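Local coordinates for protein CD180 antigen (Mus musculus, PDB 3T6Q) that may cooperate with MD-1 and TLR4 in the innate immune response of B cells to bacterial lipopolysaccharide, leading to NF-kappa-B activation, at residues 15-20 against 33-38; 25-30 against 54-59; 60-65 against 84-89. All blocks are in the same frame, centred on the assembly; numbering follows the deposited sequence.

Contact 1. Residues 15-20 against 33-38. With NAG (2-acetamido-2-deoxy-beta-D-glucopyranose), chain Q.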
# COMPACT_ATOMS: atom_id res chain seq x y z
N LYS A 15 18.26 -1.05 31.64
CA LYS A 15 18.47 -1.84 30.44
C LYS A 15 17.31 -1.84 29.44
O LYS A 15 17.53 -1.68 28.23
CB LYS A 15 18.83 -3.28 30.83
CG LYS A 15 19.23 -4.15 29.65
CD LYS A 15 19.63 -5.54 30.11
CE LYS A 15 19.69 -6.50 28.93
NZ LYS A 15 20.06 -7.87 29.38
N THR A 16 16.09 -2.03 29.94
CA THR A 16 14.92 -2.29 29.06
C THR A 16 13.72 -1.48 29.46
O THR A 16 13.24 -1.59 30.57
CB THR A 16 14.52 -3.77 29.10
OG1 THR A 16 15.62 -4.53 28.62
CG2 THR A 16 13.28 -4.05 28.21
N TYR A 17 13.24 -0.67 28.52
CA TYR A 17 12.14 0.24 28.79
C TYR A 17 11.04 0.07 27.75
O TYR A 17 11.33 -0.03 26.54
CB TYR A 17 12.63 1.70 28.89
CG TYR A 17 13.48 1.89 30.14
CD1 TYR A 17 12.90 2.26 31.36
CD2 TYR A 17 14.85 1.61 30.10
CE1 TYR A 17 13.68 2.38 32.50
CE2 TYR A 17 15.63 1.72 31.24
CZ TYR A 17 15.04 2.11 32.43
OH TYR A 17 15.83 2.20 33.55
N ASN A 18 9.81 -0.04 28.24
CA ASN A 18 8.63 -0.05 27.39
C ASN A 18 7.88 1.28 27.48
O ASN A 18 7.25 1.57 28.49
CB ASN A 18 7.71 -1.20 27.79
CG ASN A 18 6.55 -1.37 26.83
OD1 ASN A 18 5.92 -0.40 26.42
ND2 ASN A 18 6.30 -2.59 26.44
N CYS A 19 7.97 2.07 26.42
CA CYS A 19 7.28 3.35 26.33
C CYS A 19 6.12 3.31 25.33
O CYS A 19 5.73 4.36 24.80
CB CYS A 19 8.25 4.43 25.88
SG CYS A 19 9.88 4.28 26.63
N GLU A 20 5.59 2.12 25.06
CA GLU A 20 4.53 1.98 24.04
C GLU A 20 3.30 2.77 24.41
O GLU A 20 2.92 2.81 25.58
CB GLU A 20 4.11 0.51 23.88
CG GLU A 20 5.18 -0.40 23.32
CD GLU A 20 4.67 -1.82 23.17
OE1 GLU A 20 4.09 -2.35 24.14
OE2 GLU A 20 4.86 -2.41 22.08
N ASN A 33 21.20 6.56 29.69
CA ASN A 33 22.12 6.44 28.55
C ASN A 33 22.53 5.00 28.28
O ASN A 33 23.01 4.66 27.19
CB ASN A 33 23.36 7.29 28.80
CG ASN A 33 23.09 8.78 28.67
OD1 ASN A 33 22.13 9.20 28.01
ND2 ASN A 33 23.96 9.59 29.30
N SER A 34 22.35 4.17 29.30
CA SER A 34 22.69 2.77 29.24
C SER A 34 21.58 1.88 28.64
O SER A 34 21.80 0.69 28.47
CB SER A 34 22.96 2.28 30.66
OG SER A 34 21.80 2.50 31.42
N THR A 35 20.40 2.44 28.37
CA THR A 35 19.29 1.66 27.76
C THR A 35 19.78 0.84 26.56
O THR A 35 20.43 1.37 25.65
CB THR A 35 18.14 2.57 27.30
OG1 THR A 35 17.70 3.35 28.41
CG2 THR A 35 16.96 1.72 26.73
N GLU A 36 19.49 -0.45 26.58
CA GLU A 36 19.82 -1.33 25.46
C GLU A 36 18.60 -1.80 24.65
O GLU A 36 18.72 -2.01 23.45
CB GLU A 36 20.57 -2.54 25.98
CG GLU A 36 21.94 -2.18 26.52
CD GLU A 36 22.66 -3.33 27.17
OE1 GLU A 36 22.14 -4.47 27.17
OE2 GLU A 36 23.78 -3.08 27.67
N CYS A 37 17.45 -1.92 25.29
CA CYS A 37 16.24 -2.42 24.60
C CYS A 37 15.08 -1.46 24.81
O CYS A 37 14.54 -1.37 25.91
CB CYS A 37 15.87 -3.84 25.07
SG CYS A 37 17.21 -5.05 24.94
N LEU A 38 14.71 -0.75 23.74
CA LEU A 38 13.69 0.29 23.78
C LEU A 38 12.47 -0.09 22.91
O LEU A 38 12.59 -0.23 21.68
CB LEU A 38 14.28 1.64 23.31
CG LEU A 38 13.32 2.83 23.59
CD1 LEU A 38 12.91 2.89 25.05
CD2 LEU A 38 13.87 4.16 23.12
C1 NAG Q . 23.92 11.03 29.29
C2 NAG Q . 25.07 11.25 30.30
C3 NAG Q . 25.88 12.54 30.14
C4 NAG Q . 25.91 13.11 28.72
C5 NAG Q . 24.60 12.85 27.98
C6 NAG Q . 24.65 13.31 26.52
C7 NAG Q . 25.07 10.37 32.57
C8 NAG Q . 24.45 10.42 33.93
N2 NAG Q . 24.55 11.20 31.66
O3 NAG Q . 27.20 12.28 30.57
O4 NAG Q . 26.14 14.50 28.79
O5 NAG Q . 24.35 11.47 28.02
O6 NAG Q . 25.32 12.34 25.75
O7 NAG Q . 25.99 9.59 32.32
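Tyr17 and Leu38 pair across neighbouring parallel strands, both side chains on the same face, at the junction where the N-terminal cap (LRRNT) of the leucine-rich repeat solenoid meets the first repeat. The backbones hold each other closely. Tyr17 N donates to Cys37 O at 3.0 Å. Lys15 O receives two donors, Cys37 N almost in line with the carbonyl and Glu36 N at 2.8 Å from a more bent, tilted direction. On the other edge of strand 16-18, Lys15 and Thr16 both face Glu12 in a classic beta bulge.

The tight part is the buried face carrying Tyr17 and Leu38. Leu38 CG lies anti to the backbone N (chi1 -169°), and its CD1 methyl touches the Tyr17 carbonyl O and CB and comes to 3.7 Å from Cys19 SG, the sulfur joined to Cys8. The Tyr17 ring crosses Thr35 at a slant, its CD2 3.7 Å from Thr35 OG1. Both polar ends look outside the pair: Tyr17 OH bonds to Glu10 and Asn14, and Thr35 OG1 to Pro32 O.

On the face of Thr16 and Cys37, Thr16 OG1 lies 3.6 Å from Cys37 CB. Toward solvent the contact is looser. Much of the Lys15 surface is covered, but the extended chain meets the Glu36 carboxylate through methylenes, with CE 3.6 Å from Glu36 OE1. Lys15 NZ stays 4.6 Å from Glu36 OE1, beyond a salt bridge, so any attraction is probably only long-range. At the far end of the second segment, partly exposed Asn33 carries a glycan, its ND2 bonded to C1 of the NAG.

Contact 2. Residues 25-30 against 54-59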
# COMPACT_ATOMS: atom_id res chain seq x y z
N ASN A 25 6.65 12.43 21.51
CA ASN A 25 7.21 13.13 20.36
C ASN A 25 8.73 13.17 20.39
O ASN A 25 9.35 13.65 19.46
CB ASN A 25 6.70 14.57 20.28
CG ASN A 25 5.19 14.65 20.16
OD1 ASN A 25 4.58 13.98 19.34
ND2 ASN A 25 4.58 15.49 20.98
N GLU A 26 9.32 12.60 21.43
CA GLU A 26 10.78 12.53 21.53
C GLU A 26 11.12 11.48 22.56
O GLU A 26 10.27 11.07 23.35
CB GLU A 26 11.35 13.89 21.97
CG GLU A 26 10.84 14.34 23.33
CD GLU A 26 11.33 15.73 23.73
OE1 GLU A 26 11.53 15.96 24.95
OE2 GLU A 26 11.53 16.60 22.85
N ILE A 27 12.38 11.06 22.60
CA ILE A 27 12.80 10.11 23.63
C ILE A 27 12.82 10.80 24.99
O ILE A 27 13.40 11.87 25.11
CB ILE A 27 14.19 9.55 23.29
CG1 ILE A 27 14.06 8.61 22.11
CG2 ILE A 27 14.80 8.81 24.48
CD1 ILE A 27 15.37 8.38 21.42
N PRO A 28 12.17 10.21 26.01
CA PRO A 28 12.11 10.92 27.29
C PRO A 28 13.49 11.15 27.90
O PRO A 28 14.38 10.29 27.81
CB PRO A 28 11.28 9.98 28.15
CG PRO A 28 10.38 9.30 27.17
CD PRO A 28 11.26 9.06 25.99
N GLY A 29 13.67 12.32 28.50
CA GLY A 29 14.95 12.68 29.09
C GLY A 29 15.28 11.78 30.26
O GLY A 29 16.45 11.60 30.58
N THR A 30 14.27 11.19 30.89
CA THR A 30 14.49 10.28 32.01
C THR A 30 15.01 8.88 31.65
O THR A 30 15.30 8.09 32.56
CB THR A 30 13.22 10.11 32.87
OG1 THR A 30 12.14 9.64 32.05
CG2 THR A 30 12.82 11.42 33.53
N SER A 54 20.48 10.28 19.41
CA SER A 54 21.95 10.34 19.51
C SER A 54 22.55 10.05 20.90
O SER A 54 23.68 9.59 20.98
CB SER A 54 22.52 11.64 18.92
OG SER A 54 21.97 12.74 19.60
N ARG A 55 21.80 10.26 21.98
CA ARG A 55 22.39 9.93 23.29
C ARG A 55 22.29 8.44 23.70
O ARG A 55 23.01 8.00 24.60
CB ARG A 55 21.88 10.87 24.38
CG ARG A 55 20.48 10.59 24.82
CD ARG A 55 20.16 11.47 26.00
NE ARG A 55 18.80 11.23 26.44
CZ ARG A 55 18.46 10.32 27.33
NH1 ARG A 55 17.19 10.18 27.66
NH2 ARG A 55 19.39 9.55 27.88
N LEU A 56 21.42 7.66 23.03
CA LEU A 56 21.21 6.24 23.35
C LEU A 56 22.23 5.36 22.59
O LEU A 56 21.90 4.62 21.63
CB LEU A 56 19.74 5.83 23.07
CG LEU A 56 18.71 6.64 23.85
CD1 LEU A 56 17.29 6.12 23.61
CD2 LEU A 56 19.01 6.70 25.36
N ILE A 57 23.48 5.44 23.04
CA ILE A 57 24.59 4.86 22.30
C ILE A 57 24.63 3.32 22.43
O ILE A 57 25.26 2.64 21.61
CB ILE A 57 25.95 5.43 22.79
CG1 ILE A 57 26.09 5.25 24.30
CG2 ILE A 57 26.10 6.90 22.34
CD1 ILE A 57 27.49 5.58 24.81
N ASN A 58 23.99 2.80 23.47
CA ASN A 58 24.05 1.37 23.77
C ASN A 58 22.84 0.54 23.29
O ASN A 58 22.71 -0.62 23.68
CB ASN A 58 24.24 1.17 25.27
CG ASN A 58 25.71 1.25 25.71
OD1 ASN A 58 26.60 1.55 24.93
ND2 ASN A 58 25.95 0.90 26.96
N LEU A 59 21.95 1.12 22.47
CA LEU A 59 20.76 0.39 21.98
C LEU A 59 21.19 -0.84 21.19
O LEU A 59 22.06 -0.73 20.29
CB LEU A 59 19.88 1.27 21.08
CG LEU A 59 19.09 2.40 21.76
CD1 LEU A 59 18.30 3.23 20.75
CD2 LEU A 59 18.21 1.86 22.89
O HOH W 1 16.35 12.08 25.21
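Arg55, Ile27 and Leu56 bury most of the surface where a loop of the N-terminal cap meets the loop that leads from the first leucine-rich repeat into the second. Ile27 and Leu56 form the apolar part, meeting tip to tip: Leu56 CD1 is 3.7 Å from Ile27 CD1 and 3.8 Å from Ile27 CG2. Leu56 is also the centre of an inverse gamma turn, and its side chain packs on Leu38 of strand 37-39, which ties this pair to the interior of the solenoid.

Arg55 CG sits between the backbone N and the carbonyl carbon (chi1 75°), and from there the chain, extended as far as NE, carries the guanidinium across to the Pro28 carbonyl. Leu56 CD2 lies over one face of the guanidinium, 3.8 Å above the plane and offset toward the rim. The edge is polar: NH1 comes to 2.8 Å from Pro28 O, which lies near the plane, and NH2 is hydrogen-bonded to Leu31 O and Asn33 OD1, so the group faces several oxygens of the cap. A water links the two loops at the same edge, accepting from Arg55 NE at 2.9 Å and donating to Ile27 O at 3.0 Å.

Contact 3. Residues 60-65 against 84-89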
# COMPACT_ATOMS: atom_id res chain seq x y z
N THR A 60 20.64 -2.00 21.54
CA THR A 60 20.79 -3.18 20.67
C THR A 60 19.46 -3.56 19.96
O THR A 60 19.46 -4.25 18.96
CB THR A 60 21.32 -4.40 21.47
OG1 THR A 60 20.35 -4.79 22.43
CG2 THR A 60 22.63 -4.02 22.24
N PHE A 61 18.35 -3.10 20.52
CA PHE A 61 16.98 -3.40 20.03
C PHE A 61 16.19 -2.08 20.07
O PHE A 61 16.05 -1.48 21.12
CB PHE A 61 16.28 -4.45 20.95
CG PHE A 61 14.85 -4.80 20.54
CD1 PHE A 61 13.77 -4.04 21.01
CD2 PHE A 61 14.60 -5.84 19.65
CE1 PHE A 61 12.46 -4.34 20.63
CE2 PHE A 61 13.29 -6.14 19.26
CZ PHE A 61 12.23 -5.39 19.75
N LEU A 62 15.63 -1.66 18.94
CA LEU A 62 14.81 -0.45 18.92
C LEU A 62 13.54 -0.72 18.08
O LEU A 62 13.62 -1.00 16.91
CB LEU A 62 15.62 0.71 18.29
CG LEU A 62 14.90 2.06 18.06
CD1 LEU A 62 14.38 2.57 19.37
CD2 LEU A 62 15.85 3.04 17.37
N ASP A 63 12.38 -0.61 18.70
CA ASP A 63 11.12 -0.85 18.01
C ASP A 63 10.32 0.47 17.88
O ASP A 63 9.81 1.03 18.87
CB ASP A 63 10.33 -1.89 18.81
CG ASP A 63 9.01 -2.35 18.12
OD1 ASP A 63 8.64 -1.86 17.03
OD2 ASP A 63 8.36 -3.23 18.72
N LEU A 64 10.20 0.93 16.64
CA LEU A 64 9.46 2.13 16.26
C LEU A 64 8.15 1.78 15.44
O LEU A 64 7.68 2.57 14.63
CB LEU A 64 10.40 3.01 15.43
CG LEU A 64 11.69 3.47 16.18
CD1 LEU A 64 12.70 4.01 15.18
CD2 LEU A 64 11.37 4.47 17.26
N THR A 65 7.60 0.60 15.70
CA THR A 65 6.35 0.15 15.06
C THR A 65 5.25 1.20 15.17
O THR A 65 4.98 1.70 16.26
CB THR A 65 5.83 -1.14 15.73
OG1 THR A 65 6.72 -2.21 15.42
CG2 THR A 65 4.38 -1.50 15.26
N ASP A 84 21.26 -4.22 16.93
CA ASP A 84 21.09 -5.58 16.38
C ASP A 84 19.75 -5.71 15.58
O ASP A 84 19.75 -6.27 14.49
CB ASP A 84 21.13 -6.58 17.53
CG ASP A 84 21.07 -8.04 17.06
OD1 ASP A 84 21.93 -8.46 16.26
OD2 ASP A 84 20.18 -8.78 17.51
N THR A 85 18.66 -5.16 16.13
CA THR A 85 17.30 -5.27 15.52
C THR A 85 16.72 -3.87 15.46
O THR A 85 16.77 -3.14 16.44
CB THR A 85 16.39 -6.17 16.40
OG1 THR A 85 16.92 -7.49 16.36
CG2 THR A 85 14.89 -6.24 15.88
N LEU A 86 16.22 -3.50 14.29
CA LEU A 86 15.50 -2.22 14.19
C LEU A 86 14.11 -2.51 13.56
O LEU A 86 14.03 -3.18 12.55
CB LEU A 86 16.30 -1.31 13.27
CG LEU A 86 15.62 0.03 12.88
CD1 LEU A 86 15.31 0.83 14.13
CD2 LEU A 86 16.49 0.76 11.86
N VAL A 87 13.03 -2.07 14.21
CA VAL A 87 11.68 -2.36 13.70
C VAL A 87 11.02 -1.04 13.25
O VAL A 87 10.75 -0.19 14.10
CB VAL A 87 10.81 -2.98 14.78
CG1 VAL A 87 9.45 -3.46 14.22
CG2 VAL A 87 11.51 -4.18 15.46
N LEU A 88 10.81 -0.87 11.95
CA LEU A 88 10.17 0.36 11.41
C LEU A 88 8.80 0.06 10.80
O LEU A 88 8.26 0.82 9.99
CB LEU A 88 11.08 1.03 10.36
CG LEU A 88 12.19 1.85 11.08
CD1 LEU A 88 13.33 2.04 10.09
CD2 LEU A 88 11.68 3.20 11.62
N THR A 89 8.29 -1.11 11.14
CA THR A 89 7.03 -1.61 10.62
C THR A 89 5.88 -0.60 10.80
O THR A 89 5.76 0.01 11.86
CB THR A 89 6.70 -2.92 11.34
OG1 THR A 89 7.67 -3.89 10.89
CG2 THR A 89 5.26 -3.43 10.96
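Strands 61-63 and 85-87 run parallel, with an angle of 4° between their directions and 4.9 Å between their axes, and pair residue for residue from Phe61-Thr85 to Asp63-Val87. They belong to consecutive leucine-rich repeats, LRR 2 and LRR 3, and form part of the strand array of the horseshoe. The hydrogen bonds zigzag across: Leu62 N to Thr85 O, Val87 N to Leu62 O, then Leu64 N to Val87 O at 2.8 Å. At the start of the ladder Thr60 O accepts from both Asp84 N and Thr85 N.

Leu62 and Leu86 share one face, side by side and pointing the same way, with Leu62 CD2 4.0 Å from Leu86 CD1. Just past the strands Leu64 and Leu88 lie in the same manner, Leu64 CD1 3.8 Å from Leu88 CD2. This is the packing of equivalent leucines of successive repeats, which fills the core of such solenoids. Phe61, Thr85, Asp63 and Val87 occupy the other face. The Phe61 ring, its CG anti to the backbone N (chi1 179°), lies alongside Thr85, with CD2 3.7 Å from Thr85 CB. Asp63 crosses Val87 at a slant and brings OD1 to 3.3 Å from Val87 CB. That oxygen accepts from Thr65 N, just after the strand, closing an Asx turn, and from Thr65 OG1 at a short 2.5 Å on its syn lone pair. The same hydroxyl lies beside Val87 CG1 at 3.2 Å, a tight approach.

These two hydrogen bonds probably restrain the Asp63 carboxylate. Asp63 OD2 forms a salt bridge with a basic side chain of another protein chain, on whose backbone Thr65 and Thr89 pack. The three residues thus form part of an interface, consistent with a carboxylate held in position for the bridge.

The three contacts follow the N-terminal end of the solenoid from cap into repeats. Contacts 1 and 2 interlock along the chain, their segments alternating; their centres are about 9 Å apart, and Asn33 OD1 and Arg55 NH2 join them in a probable hydrogen bond of 2.8 Å. Contact 3 comes wholly after both, its centre about 12 Å from that of contact 1 and 14 Å from that of contact 2. Contact 1 holds strand 37-39 and contact 3 strand 61-63, neighbours in the strand array. Contact 2 joins loops, which nevertheless reach strand 37-39 through Leu56 and Leu59 packing on Leu38. The cap is therefore held to the first repeats both along the strands and through its loops.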